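Local coordinates for lipoprotein (Paraburkholderia phytofirmans, PDB 5T11) that guides export of the Pel polysaccharide across the outer membrane as an oligomeric periplasmic lipoprotein, here assembled into a dodecamer, at the interface of chains A and B. Numbering follows the deposited sequence. Chains: chain A/B, Uncharacterized protein.

The interface of chains A and B. Residues chain A 10, 115-116, 125, 128-130; chain B 45, 48-49, 53, 55.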
# COMPACT_ATOMS: atom_id res chain seq x y z
N THR A 10 34.35 -20.83 28.55
CA THR A 10 35.55 -21.62 28.70
C THR A 10 36.22 -21.28 30.03
O THR A 10 35.77 -20.40 30.77
CB THR A 10 36.53 -21.39 27.54
OG1 THR A 10 37.09 -20.07 27.62
CG2 THR A 10 35.83 -21.57 26.21
N PHE A 115 31.62 -13.57 22.98
CA PHE A 115 32.73 -12.74 23.43
C PHE A 115 34.03 -13.54 23.38
O PHE A 115 34.03 -14.75 23.56
CB PHE A 115 32.51 -12.22 24.86
CG PHE A 115 31.49 -11.12 24.96
CD1 PHE A 115 31.83 -9.81 24.62
CD2 PHE A 115 30.19 -11.38 25.39
CE1 PHE A 115 30.90 -8.78 24.71
CE2 PHE A 115 29.26 -10.36 25.48
CZ PHE A 115 29.61 -9.06 25.14
N GLU A 116 35.15 -12.84 23.13
CA GLU A 116 36.48 -13.43 23.25
C GLU A 116 37.38 -12.48 24.02
O GLU A 116 37.29 -11.27 23.84
CB GLU A 116 37.12 -13.73 21.88
CG GLU A 116 36.31 -14.60 20.94
CD GLU A 116 35.30 -13.79 20.13
OE1 GLU A 116 35.51 -12.56 19.97
OE2 GLU A 116 34.29 -14.38 19.68
N VAL A 125 43.49 -16.09 22.23
CA VAL A 125 42.25 -16.08 22.99
C VAL A 125 42.47 -16.88 24.28
O VAL A 125 42.81 -18.07 24.24
CB VAL A 125 41.10 -16.66 22.17
CG1 VAL A 125 39.75 -16.41 22.87
CG2 VAL A 125 41.11 -16.07 20.77
N SER A 128 36.64 -17.34 26.25
CA SER A 128 35.58 -16.99 25.32
C SER A 128 34.27 -17.57 25.84
O SER A 128 34.25 -18.52 26.63
CB SER A 128 35.88 -17.51 23.91
OG SER A 128 36.02 -18.92 23.90
N ALA A 129 33.16 -16.98 25.39
CA ALA A 129 31.85 -17.35 25.89
C ALA A 129 30.78 -17.01 24.86
O ALA A 129 30.91 -16.06 24.08
CB ALA A 129 31.51 -16.65 27.20
N THR A 130 29.71 -17.80 24.89
CA THR A 130 28.53 -17.58 24.07
C THR A 130 27.31 -17.54 24.97
O THR A 130 27.19 -18.38 25.88
CB THR A 130 28.36 -18.67 23.02
OG1 THR A 130 29.52 -18.72 22.19
CG2 THR A 130 27.10 -18.41 22.15
N ASN B 45 33.64 -20.34 19.00
CA ASN B 45 33.52 -20.46 20.45
C ASN B 45 33.20 -21.90 20.86
O ASN B 45 33.70 -22.38 21.89
CB ASN B 45 32.47 -19.49 20.99
CG ASN B 45 33.07 -18.12 21.34
OD1 ASN B 45 34.19 -17.79 20.93
ND2 ASN B 45 32.32 -17.33 22.12
N ARG B 48 36.25 -23.94 20.87
CA ARG B 48 37.02 -23.57 22.04
C ARG B 48 36.42 -24.14 23.31
O ARG B 48 37.14 -24.63 24.19
CB ARG B 48 37.12 -22.05 22.17
CG ARG B 48 38.11 -21.40 21.25
CD ARG B 48 38.25 -19.93 21.62
NE ARG B 48 38.79 -19.16 20.51
CZ ARG B 48 38.08 -18.34 19.75
NH1 ARG B 48 36.79 -18.17 19.98
NH2 ARG B 48 38.68 -17.69 18.76
N ALA B 49 35.09 -24.06 23.44
CA ALA B 49 34.40 -24.70 24.56
C ALA B 49 34.72 -26.19 24.63
O ALA B 49 34.80 -26.75 25.72
CB ALA B 49 32.89 -24.48 24.44
N ALA B 53 42.48 -25.20 22.02
CA ALA B 53 43.02 -23.96 22.58
C ALA B 53 43.11 -22.84 21.54
O ALA B 53 42.59 -21.75 21.75
CB ALA B 53 44.40 -24.23 23.21
N VAL B 55 42.05 -21.37 18.23
CA VAL B 55 41.02 -21.34 17.20
C VAL B 55 40.87 -19.90 16.73
O VAL B 55 40.65 -19.01 17.56
CB VAL B 55 39.67 -21.87 17.71
CG1 VAL B 55 38.63 -21.79 16.62
CG2 VAL B 55 39.80 -23.30 18.24
O HOH W 1 33.85 -20.43 23.91
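Helix 35-49 of chain B lies against the sheet of chain A at this subunit boundary of the PelC dodecamer, touching strands 109-119 and 125-134. It illustrates how a helix can dock on a strand surface through one amide and one long aliphatic arm.

B:Asn45 makes the direct hydrogen bonds described here. Its side chain crosses that of A:Thr130 obliquely, so that amide nitrogen ND2 donates to the hydroxyl OG1 of A:Thr130 at 3.1 Å (153° at the hydrogen). The acceptor lies almost in the amide plane, which favours this rotation of the group. A:Thr130 presents OG1 by holding it anti to its own carbonyl carbon (chi1 -59°). A second, weak bond runs from ND2 to the backbone oxygen of A:Phe115. ND2 of B:Asn45 also comes within 2.7 Å of backbone O of A:Ala129, but its N-H is turned aside and no bond forms. The other end of the amide, OD1, rests on CB of A:Ser128.

Water adds an indirect link. Hydroxyl OG of A:Ser128, set between its backbone N and carbonyl carbon (chi1 60°), meets water 1 at 2.6 Å, and the water reaches the main-chain oxygen O of B:Asn45 at 2.8 Å.

B:Arg48 supplies much of the packing, stretching from CG to NE and crossing A:Val125 at about a right angle. Methyl CG1 of A:Val125 sits 3.7 Å above one guanidinium face, towards its rim, while CG2 approaches NH2. CD of B:Arg48 presses to 3.3 Å from OG of A:Ser128. At the C-terminal end of the helix, methyl CG2 of A:Thr10 touches CA of B:Ala49.

Charge may contribute at longer range: carboxylate OE2 of A:Glu116 stands 4.6 Å from NH1 of B:Arg48, and their opposite charges could attract weakly.

Hydrogen bonds within each chain support these groups. Backbone N of A:Ser128 donates to OG1 of A:Thr10, tying the N-terminal segment to the strand. NH2 of B:Arg48, limiting the guanidinium's swing, donates to carbonyl O of B:Val55 by a bent bond of 2.6 Å, from above the carbonyl plane.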